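Local coordinates for putative uncharacterized protein (Coprinopsis cinerea, PDB 3W9A) that probably hydrolyses glycosidic bonds of beta-glucans as a family 131 glycoside hydrolase whose catalytic domain is a beta-jelly roll, at residues R2-D6 and P83-L89; F165-G171 and Q186-T192; G61-D67 and P212-S218. One frame throughout, in Å; residues are numbered along the deposited sequence.

Overall arrangement
From the N terminus, strand 3-6 is the first part used. Contact 1 joins 2-6 to 83-89, the end of strand 77-83 and the loop after it. Before it closes, strand 61-66 has opened contact 3, which closes at 212-218, so contacts 1 and 3 cross. Contact 2 opens and closes within the span between the two segments of contact 3, joining the strands of the hairpin 169-176 and 182-189. All three reach the same antiparallel sheet of the jelly roll. Strand 213-224 pairs with both 3-6 and 61-66, and so links contacts 1 and 3. Contacts 1 and 2 touch where L89 O lies 3.3 Å from F165 CZ. Contact 3 lies across the chain's centre from both.

Contact 1 (R2-D6 and P83-L89); sequences RIVWD and PQTNANL
The odd feature is a classic beta bulge at V4 and W5. Both residues face I222 of strand 213-224, and both point their CA-to-CB bonds toward the loop 83-89. V4 has phi/psi -86/-40, and the chain turns a corner there. W5 returns to extended values of -145/134. After P83, the end of strand 77-83, the loop has no regular helix or strand. The CA atoms of V4 and A87 are 7.0 Å apart, those of W5 and T85 6.9 Å, so side chains fill the gap. W5 is t with chi2 near 86°. P83 CB lies over one face of its six-membered ring, 3.8 Å from the centroid and 20° off the normal, a CH-pi contact. The closest atoms of W5 and P83 are CE2 and CB, 3.6 Å apart. T85 CB is 3.9 Å from W5 CD1. W5 NE1 is hydrogen-bonded to T29 O outside the contact, and Y30 meets the indole edge-to-face. V4, also t, sets CG1 3.8 Å from A87 CB and 3.9 Å from L89 CD2. L89 is m, t. Its CD2 also comes within 4.1 Å of W5 CB, so it sits against both bulge residues. The contact is thus mainly apolar. It packs the first strand of the jelly roll's 213-224 sheet against the loop that leaves strand 77-83 of the other sheet. L89 also packs on I222, and S196 OG is hydrogen-bonded to L89 N. The loop bends at an ST turn: T85, t, accepts from the backbone two residues on, A87 N to T85 OG1, 2.8 Å.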
loop_
_atom_site.group_PDB
_atom_site.type_symbol
_atom_site.label_atom_id
_atom_site.label_comp_id
_atom_site.label_asym_id
_atom_site.label_seq_id
_atom_site.Cartn_x
_atom_site.Cartn_y
_atom_site.Cartn_z
ATOM N N ARG A 2 18.030 -6.175 6.444
ATOM C CA ARG A 2 18.318 -4.770 6.157
ATOM C C ARG A 2 17.286 -4.150 5.224
ATOM O O ARG A 2 16.742 -4.796 4.301
ATOM C CB ARG A 2 19.749 -4.540 5.654
ATOM C CG ARG A 2 20.142 -5.216 4.359
ATOM C CD ARG A 2 21.483 -4.686 3.849
ATOM N NE ARG A 2 21.413 -4.386 2.422
ATOM C CZ ARG A 2 20.753 -3.355 1.881
ATOM N NH1 ARG A 2 20.077 -2.487 2.634
ATOM N NH2 ARG A 2 20.765 -3.190 0.566
ATOM N N ILE A 3 17.007 -2.886 5.501
ATOM C CA ILE A 3 15.979 -2.183 4.805
ATOM C C ILE A 3 16.586 -1.733 3.500
ATOM O O ILE A 3 17.622 -1.075 3.476
ATOM C CB ILE A 3 15.409 -1.030 5.656
ATOM C CG1 ILE A 3 14.738 -1.634 6.907
ATOM C CG2 ILE A 3 14.402 -0.214 4.853
ATOM C CD1 ILE A 3 14.245 -0.626 7.914
ATOM N N VAL A 4 15.941 -2.129 2.412
ATOM C CA VAL A 4 16.410 -1.800 1.083
ATOM C C VAL A 4 15.864 -0.434 0.677
ATOM O O VAL A 4 16.587 0.362 0.094
ATOM C CB VAL A 4 16.015 -2.883 0.062
ATOM C CG1 VAL A 4 16.664 -2.590 -1.272
ATOM C CG2 VAL A 4 16.429 -4.274 0.564
ATOM N N TRP A 5 14.593 -0.172 1.015
ATOM C CA TRP A 5 13.959 1.124 0.761
ATOM C C TRP A 5 13.006 1.411 1.917
ATOM O O TRP A 5 12.230 0.524 2.378
ATOM C CB TRP A 5 13.230 1.143 -0.598
ATOM C CG TRP A 5 12.288 2.287 -0.806
ATOM C CD1 TRP A 5 12.603 3.537 -1.277
ATOM C CD2 TRP A 5 10.878 2.302 -0.543
ATOM N NE1 TRP A 5 11.473 4.319 -1.337
ATOM C CE2 TRP A 5 10.402 3.592 -0.876
ATOM C CE3 TRP A 5 9.974 1.352 -0.058
ATOM C CZ2 TRP A 5 9.058 3.955 -0.754
ATOM C CZ3 TRP A 5 8.629 1.704 0.070
ATOM C CH2 TRP A 5 8.181 3.002 -0.283
ATOM N N ASP A 6 13.107 2.639 2.404
ATOM C CA ASP A 6 12.341 3.085 3.561
ATOM C C ASP A 6 11.282 4.105 3.129
ATOM O O ASP A 6 11.604 5.232 2.717
ATOM C CB ASP A 6 13.282 3.646 4.621
ATOM C CG ASP A 6 12.617 3.800 5.977
ATOM O OD1 ASP A 6 11.381 3.877 6.048
ATOM O OD2 ASP A 6 13.352 3.890 6.973
ATOM N N PRO A 83 7.652 3.916 -5.128
ATOM C CA PRO A 83 8.944 4.093 -4.484
ATOM C C PRO A 83 9.949 4.749 -5.407
ATOM O O PRO A 83 10.018 4.402 -6.583
ATOM C CB PRO A 83 9.378 2.663 -4.174
ATOM C CG PRO A 83 8.093 1.935 -3.980
ATOM C CD PRO A 83 7.173 2.532 -5.016
ATOM N N GLN A 84 10.694 5.703 -4.866
ATOM C CA GLN A 84 11.847 6.282 -5.541
ATOM C C GLN A 84 13.094 5.692 -4.905
ATOM O O GLN A 84 13.332 5.902 -3.714
ATOM C CB GLN A 84 11.861 7.801 -5.372
ATOM C CG GLN A 84 13.091 8.498 -5.971
ATOM C CD GLN A 84 13.096 8.445 -7.486
ATOM O OE1 GLN A 84 12.199 8.963 -8.143
ATOM N NE2 GLN A 84 14.145 7.876 -8.046
ATOM N N THR A 85 13.878 4.954 -5.696
ATOM C CA THR A 85 15.129 4.344 -5.232
ATOM C C THR A 85 16.008 3.999 -6.407
ATOM O O THR A 85 15.508 3.801 -7.506
ATOM C CB THR A 85 14.866 3.044 -4.429
ATOM O OG1 THR A 85 16.101 2.460 -4.027
ATOM C CG2 THR A 85 14.076 2.021 -5.240
ATOM N N ASN A 86 17.319 3.920 -6.171
ATOM C CA ASN A 86 18.258 3.371 -7.150
ATOM C C ASN A 86 18.541 1.904 -6.912
ATOM O O ASN A 86 19.230 1.281 -7.706
ATOM C CB ASN A 86 19.593 4.104 -7.102
ATOM C CG ASN A 86 19.493 5.530 -7.597
ATOM O OD1 ASN A 86 18.533 5.931 -8.283
ATOM N ND2 ASN A 86 20.498 6.312 -7.252
ATOM N N ALA A 87 18.033 1.370 -5.810
ATOM C CA ALA A 87 18.224 -0.040 -5.462
ATOM C C ALA A 87 17.451 -0.997 -6.346
ATOM O O ALA A 87 16.494 -0.616 -7.009
ATOM C CB ALA A 87 17.813 -0.260 -4.012
ATOM N N ASN A 88 17.812 -2.271 -6.285
ATOM C CA ASN A 88 17.060 -3.310 -6.960
ATOM C C ASN A 88 15.994 -3.851 -6.019
ATOM O O ASN A 88 16.303 -4.563 -5.060
ATOM C CB ASN A 88 17.989 -4.436 -7.459
ATOM C CG ASN A 88 17.315 -5.366 -8.449
ATOM O OD1 ASN A 88 16.106 -5.546 -8.422
ATOM N ND2 ASN A 88 18.100 -5.969 -9.325
ATOM N N LEU A 89 14.738 -3.511 -6.295
ATOM C CA LEU A 89 13.628 -3.991 -5.482
ATOM C C LEU A 89 13.025 -5.301 -6.018
ATOM O O LEU A 89 11.915 -5.689 -5.624
ATOM C CB LEU A 89 12.546 -2.909 -5.403
ATOM C CG LEU A 89 13.021 -1.526 -4.968
ATOM C CD1 LEU A 89 11.838 -0.553 -4.958
ATOM C CD2 LEU A 89 13.663 -1.606 -3.587
#

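Contact 2 (F165-G171 and Q186-T192); sequences FTAKTVG and QNVPANT
Three backbone hydrogen bonds hold the two segments together. V188 N donates to V170 O at 2.9 Å and V170 N to V188 O at 3.0 Å, which makes V170 and V188 an antiparallel hydrogen-bonded pair. A190 N donates to K168 O at 3.1 Å, almost linearly, just past the end of strand 186-189. T169 and P189 form the neighbouring non-hydrogen-bonded pair, CA to CA 4.4 Å. The short segments 169-171 and 186-189 approach to 4.0 Å between axes, with 145° between their N-to-C directions. Two waters extend the polar network. One bridges K168 NZ (2.5 Å) and N191 OD1 (2.7 Å). The other links F165 O (3.0 Å) and T192 OG1 (2.6 Å).

K168 has phi/psi 65/51, the left-handed helical region. With T169 it faces D164, giving a G1 beta bulge where the chain turns from strand 157-164 into 169-176. D164 OD2 also accepts from A167 N. T192, p, points toward the turn, with OG1 3.4 Å from K168 CA and CG2 3.9 Å from T169 N. The edge of the F165 ring meets T192 O, with CE1 3.1 Å away.

V170 (p) and V188 (m) lie on one face of the sheet, CG1 to CG2 4.5 Å. V170 CG1 is also 4.1 Å from A190 CB. This face packs on A141, and V170 reaches W139 of strand 136-141 in the other sheet. The chemistry is therefore split: main-chain bonds set the pairing, small apolar groups face the opposite sheet, and water joins the polar groups near the turn.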
loop_
_atom_site.group_PDB
_atom_site.type_symbol
_atom_site.label_atom_id
_atom_site.label_comp_id
_atom_site.label_asym_id
_atom_site.label_seq_id
_atom_site.Cartn_x
_atom_site.Cartn_y
_atom_site.Cartn_z
ATOM N N PHE A 165 11.959 -13.327 -5.874
ATOM C CA PHE A 165 12.121 -12.885 -7.255
ATOM C C PHE A 165 12.925 -13.892 -8.106
ATOM O O PHE A 165 12.894 -13.827 -9.315
ATOM C CB PHE A 165 12.759 -11.476 -7.292
ATOM C CG PHE A 165 11.854 -10.400 -6.768
ATOM C CD1 PHE A 165 10.851 -9.871 -7.571
ATOM C CD2 PHE A 165 11.974 -9.930 -5.471
ATOM C CE1 PHE A 165 10.000 -8.879 -7.100
ATOM C CE2 PHE A 165 11.125 -8.946 -4.995
ATOM C CZ PHE A 165 10.134 -8.415 -5.811
ATOM N N THR A 166 13.624 -14.819 -7.457
ATOM C CA THR A 166 14.409 -15.846 -8.144
ATOM C C THR A 166 13.509 -17.035 -8.547
ATOM O O THR A 166 13.448 -17.414 -9.712
ATOM C CB THR A 166 15.541 -16.316 -7.217
ATOM O OG1 THR A 166 16.245 -15.163 -6.715
ATOM C CG2 THR A 166 16.491 -17.269 -7.944
ATOM N N ALA A 167 12.794 -17.602 -7.589
ATOM C CA ALA A 167 11.852 -18.687 -7.878
ATOM C C ALA A 167 10.574 -18.183 -8.542
ATOM O O ALA A 167 9.797 -18.966 -9.082
ATOM C CB ALA A 167 11.523 -19.448 -6.604
ATOM N N LYS A 168 10.352 -16.870 -8.515
ATOM C CA LYS A 168 9.145 -16.255 -9.091
ATOM C C LYS A 168 7.888 -16.702 -8.342
ATOM O O LYS A 168 6.906 -17.158 -8.926
ATOM C CB LYS A 168 9.063 -16.487 -10.611
ATOM C CG LYS A 168 10.056 -15.629 -11.392
ATOM C CD LYS A 168 10.277 -16.111 -12.817
ATOM C CE LYS A 168 9.025 -16.009 -13.681
ATOM N NZ LYS A 168 8.738 -14.612 -14.110
ATOM N N THR A 169 7.940 -16.557 -7.022
ATOM C CA THR A 169 6.797 -16.824 -6.158
ATOM C C THR A 169 6.567 -15.694 -5.151
ATOM O O THR A 169 7.484 -14.941 -4.804
ATOM C CB THR A 169 6.961 -18.129 -5.359
ATOM O OG1 THR A 169 8.036 -17.997 -4.411
ATOM C CG2 THR A 169 7.199 -19.321 -6.289
ATOM N N VAL A 170 5.333 -15.634 -4.660
ATOM C CA VAL A 170 4.926 -14.678 -3.636
ATOM C C VAL A 170 4.001 -15.321 -2.571
ATOM O O VAL A 170 3.045 -16.033 -2.890
ATOM C CB VAL A 170 4.252 -13.444 -4.267
ATOM C CG1 VAL A 170 3.015 -13.829 -5.058
ATOM C CG2 VAL A 170 3.906 -12.424 -3.202
ATOM N N GLY A 171 4.330 -15.086 -1.310
ATOM C CA GLY A 171 3.478 -15.449 -0.186
ATOM C C GLY A 171 3.009 -14.207 0.534
ATOM O O GLY A 171 3.326 -13.072 0.124
ATOM N N GLN A 186 1.397 -19.433 2.050
ATOM C CA GLN A 186 2.662 -19.943 1.544
ATOM C C GLN A 186 2.829 -19.473 0.126
ATOM O O GLN A 186 1.840 -19.209 -0.557
ATOM C CB GLN A 186 2.680 -21.473 1.567
ATOM C CG GLN A 186 2.706 -22.072 2.955
ATOM C CD GLN A 186 3.865 -21.560 3.769
ATOM O OE1 GLN A 186 5.016 -21.611 3.327
ATOM N NE2 GLN A 186 3.575 -21.041 4.956
ATOM N N ASN A 187 4.077 -19.412 -0.330
ATOM C CA ASN A 187 4.383 -18.809 -1.635
ATOM C C ASN A 187 3.734 -19.574 -2.779
ATOM O O ASN A 187 3.708 -20.803 -2.771
ATOM C CB ASN A 187 5.896 -18.687 -1.850
ATOM C CG ASN A 187 6.471 -17.410 -1.265
ATOM O OD1 ASN A 187 7.166 -16.656 -1.947
ATOM N ND2 ASN A 187 6.170 -17.151 -0.021
ATOM N N VAL A 188 3.191 -18.831 -3.742
ATOM C CA VAL A 188 2.522 -19.396 -4.917
ATOM C C VAL A 188 3.135 -18.781 -6.172
ATOM O O VAL A 188 3.650 -17.661 -6.114
ATOM C CB VAL A 188 0.991 -19.123 -4.903
ATOM C CG1 VAL A 188 0.368 -19.596 -3.594
ATOM C CG2 VAL A 188 0.675 -17.650 -5.131
ATOM N N PRO A 189 3.092 -19.500 -7.307
ATOM C CA PRO A 189 3.721 -18.935 -8.502
ATOM C C PRO A 189 3.079 -17.652 -9.015
ATOM O O PRO A 189 1.863 -17.501 -8.993
ATOM C CB PRO A 189 3.584 -20.060 -9.540
ATOM C CG PRO A 189 3.539 -21.315 -8.728
ATOM C CD PRO A 189 2.776 -20.935 -7.482
ATOM N N ALA A 190 3.917 -16.725 -9.461
ATOM C CA ALA A 190 3.447 -15.532 -10.144
ATOM C C ALA A 190 4.589 -14.954 -10.937
ATOM O O ALA A 190 5.759 -15.216 -10.637
ATOM C CB ALA A 190 2.924 -14.505 -9.143
ATOM N N ASN A 191 4.257 -14.149 -11.940
ATOM C CA ASN A 191 5.280 -13.441 -12.694
ATOM C C ASN A 191 5.708 -12.209 -11.893
ATOM O O ASN A 191 5.087 -11.153 -11.972
ATOM C CB ASN A 191 4.783 -13.074 -14.089
ATOM C CG ASN A 191 5.844 -12.357 -14.913
ATOM O OD1 ASN A 191 6.963 -12.105 -14.447
ATOM N ND2 ASN A 191 5.496 -12.021 -16.139
ATOM N N THR A 192 6.771 -12.374 -11.110
ATOM C CA THR A 192 7.177 -11.385 -10.115
ATOM C C THR A 192 8.065 -10.267 -10.656
ATOM O O THR A 192 8.707 -9.568 -9.874
ATOM C CB THR A 192 7.955 -12.074 -8.981
ATOM O OG1 THR A 192 9.019 -12.849 -9.553
ATOM C CG2 THR A 192 7.032 -12.977 -8.176
HETATM O O HOH W 1 11.147 -11.657 -10.546
HETATM O O HOH W 2 9.539 -12.539 -15.243
#

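Contact 3 (G61-D67 and P212-S218); sequences GLKVTID and PEDWYVS
P212 enters beside D67, with CB 4.0 Å from D67 CB and its CA 3.4 Å from I66 O. E213 starts the strand and pairs with I66: E213 N to I66 O is 3.0 Å and I66 N to E213 O is 3.1 Å. E213, m, has OE1 3.0 Å from W215 NE1, a hydrogen bond along the strand. OE2 makes a salt bridge to R205 and a hydrogen bond to H114. D214 is a non-hydrogen-bonded partner of T65, whose OG1 donates to D214 OD1 at 2.7 Å. W215 pairs with V64 through V64 N to W215 O, 2.6 Å, and W215 N to V64 O, 2.9 Å. Y216 lies opposite K63, which is t. K63 CG sits over the ring, 4.0 Å from its centroid, a CH-pi contact. V217 pairs with L62: V217 N to L62 O, 2.8 Å, and L62 N to V217 O, 2.9 Å. S218 lies next to G61, and the strand continues beyond it.

L62, V64, I66, E213, W215 and V217 share one face. It meets strands 77-83 and 203-205. The strands run antiparallel at 154°, axes 4.5 Å apart. This is regular pairing of sequence-distant strands inside a beta-jelly roll sandwich.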
loop_
_atom_site.group_PDB
_atom_site.type_symbol
_atom_site.label_atom_id
_atom_site.label_comp_id
_atom_site.label_asym_id
_atom_site.label_seq_id
_atom_site.Cartn_x
_atom_site.Cartn_y
_atom_site.Cartn_z
ATOM N N GLY A 61 0.891 8.859 9.663
ATOM C CA GLY A 61 0.447 8.026 8.533
ATOM C C GLY A 61 -0.099 8.850 7.362
ATOM O O GLY A 61 -0.230 10.073 7.435
ATOM N N LEU A 62 -0.419 8.161 6.273
ATOM C CA LEU A 62 -0.895 8.798 5.061
ATOM C C LEU A 62 -2.355 8.481 4.834
ATOM O O LEU A 62 -2.738 7.308 4.820
ATOM C CB LEU A 62 -0.092 8.305 3.874
ATOM C CG LEU A 62 -0.482 8.850 2.507
ATOM C CD1 LEU A 62 -0.111 10.323 2.360
ATOM C CD2 LEU A 62 0.209 8.037 1.431
ATOM N N LYS A 63 -3.172 9.517 4.683
ATOM C CA LYS A 63 -4.543 9.345 4.186
ATOM C C LYS A 63 -4.514 9.493 2.683
ATOM O O LYS A 63 -4.150 10.544 2.171
ATOM C CB LYS A 63 -5.495 10.400 4.760
ATOM C CG LYS A 63 -6.961 10.035 4.540
ATOM C CD LYS A 63 -7.951 11.204 4.583
ATOM C CE LYS A 63 -7.624 12.302 5.539
ATOM N NZ LYS A 63 -8.776 13.243 5.760
ATOM N N VAL A 64 -4.909 8.449 1.970
ATOM C CA VAL A 64 -4.939 8.478 0.508
ATOM C C VAL A 64 -6.377 8.719 0.126
ATOM O O VAL A 64 -7.223 7.935 0.485
ATOM C CB VAL A 64 -4.421 7.130 -0.065
ATOM C CG1 VAL A 64 -4.776 6.973 -1.532
ATOM C CG2 VAL A 64 -2.920 7.005 0.161
ATOM N N THR A 65 -6.657 9.799 -0.602
ATOM C CA THR A 65 -8.023 10.092 -1.024
ATOM C C THR A 65 -8.191 10.032 -2.545
ATOM O O THR A 65 -7.455 10.679 -3.297
ATOM C CB THR A 65 -8.506 11.480 -0.496
ATOM O OG1 THR A 65 -8.487 11.497 0.935
ATOM C CG2 THR A 65 -9.937 11.808 -0.982
ATOM N N ILE A 66 -9.201 9.285 -2.986
ATOM C CA ILE A 66 -9.651 9.324 -4.371
ATOM C C ILE A 66 -11.017 9.998 -4.470
ATOM O O ILE A 66 -11.913 9.749 -3.663
ATOM C CB ILE A 66 -9.680 7.923 -5.016
ATOM C CG1 ILE A 66 -10.475 6.934 -4.151
ATOM C CG2 ILE A 66 -8.252 7.450 -5.285
ATOM C CD1 ILE A 66 -10.762 5.591 -4.790
ATOM N N ASP A 67 -11.153 10.921 -5.412
ATOM C CA ASP A 67 -12.463 11.487 -5.717
ATOM C C ASP A 67 -12.620 11.526 -7.219
ATOM O O ASP A 67 -11.756 11.001 -7.941
ATOM C CB ASP A 67 -12.668 12.867 -5.058
ATOM C CG ASP A 67 -11.756 13.951 -5.618
ATOM O OD1 ASP A 67 -11.106 13.780 -6.672
ATOM O OD2 ASP A 67 -11.677 14.999 -4.962
ATOM N N PRO A 212 -16.236 10.702 -2.113
ATOM C CA PRO A 212 -14.828 10.293 -2.083
ATOM C C PRO A 212 -14.580 9.107 -1.176
ATOM O O PRO A 212 -15.423 8.776 -0.342
ATOM C CB PRO A 212 -14.089 11.543 -1.566
ATOM C CG PRO A 212 -15.087 12.650 -1.579
ATOM C CD PRO A 212 -16.438 12.019 -1.485
ATOM N N GLU A 213 -13.430 8.456 -1.366
ATOM C CA GLU A 213 -12.951 7.398 -0.487
ATOM C C GLU A 213 -11.646 7.805 0.196
ATOM O O GLU A 213 -10.782 8.416 -0.437
ATOM C CB GLU A 213 -12.647 6.134 -1.284
ATOM C CG GLU A 213 -13.815 5.553 -2.047
ATOM C CD GLU A 213 -13.529 4.151 -2.563
ATOM O OE1 GLU A 213 -12.351 3.732 -2.535
ATOM O OE2 GLU A 213 -14.485 3.466 -3.005
ATOM N N ASP A 214 -11.506 7.466 1.479
ATOM C CA ASP A 214 -10.235 7.588 2.193
ATOM C C ASP A 214 -9.715 6.196 2.502
ATOM O O ASP A 214 -10.460 5.321 2.957
ATOM C CB ASP A 214 -10.389 8.363 3.503
ATOM C CG ASP A 214 -10.882 9.791 3.300
ATOM O OD1 ASP A 214 -10.545 10.429 2.297
ATOM O OD2 ASP A 214 -11.611 10.271 4.173
ATOM N N TRP A 215 -8.431 5.997 2.240
ATOM C CA TRP A 215 -7.702 4.824 2.680
ATOM C C TRP A 215 -6.539 5.359 3.503
ATOM O O TRP A 215 -6.005 6.431 3.192
ATOM C CB TRP A 215 -7.169 4.055 1.465
ATOM C CG TRP A 215 -8.234 3.468 0.573
ATOM C CD1 TRP A 215 -9.090 4.142 -0.254
ATOM C CD2 TRP A 215 -8.515 2.080 0.400
ATOM N NE1 TRP A 215 -9.914 3.259 -0.888
ATOM C CE2 TRP A 215 -9.579 1.983 -0.510
ATOM C CE3 TRP A 215 -7.989 0.915 0.952
ATOM C CZ2 TRP A 215 -10.101 0.768 -0.915
ATOM C CZ3 TRP A 215 -8.541 -0.303 0.576
ATOM C CH2 TRP A 215 -9.576 -0.364 -0.352
ATOM N N TYR A 216 -6.166 4.653 4.562
ATOM C CA TYR A 216 -5.030 5.058 5.374
ATOM C C TYR A 216 -3.909 4.042 5.260
ATOM O O TYR A 216 -4.139 2.827 5.271
ATOM C CB TYR A 216 -5.441 5.255 6.828
ATOM C CG TYR A 216 -6.557 6.271 7.037
ATOM C CD1 TYR A 216 -6.302 7.512 7.609
ATOM C CD2 TYR A 216 -7.875 5.981 6.674
ATOM C CE1 TYR A 216 -7.315 8.430 7.833
ATOM C CE2 TYR A 216 -8.886 6.905 6.871
ATOM C CZ TYR A 216 -8.602 8.118 7.452
ATOM O OH TYR A 216 -9.608 9.030 7.649
ATOM N N VAL A 217 -2.689 4.547 5.135
ATOM C CA VAL A 217 -1.519 3.695 4.883
ATOM C C VAL A 217 -0.412 4.116 5.830
ATOM O O VAL A 217 -0.151 5.312 5.967
ATOM C CB VAL A 217 -1.005 3.863 3.439
ATOM C CG1 VAL A 217 0.275 3.065 3.211
ATOM C CG2 VAL A 217 -2.074 3.482 2.437
ATOM N N SER A 218 0.238 3.163 6.491
ATOM C CA SER A 218 1.414 3.491 7.297
ATOM C C SER A 218 2.408 2.342 7.362
ATOM O O SER A 218 2.101 1.217 6.980
ATOM C CB SER A 218 0.989 3.886 8.704
ATOM O OG SER A 218 0.401 2.786 9.351
#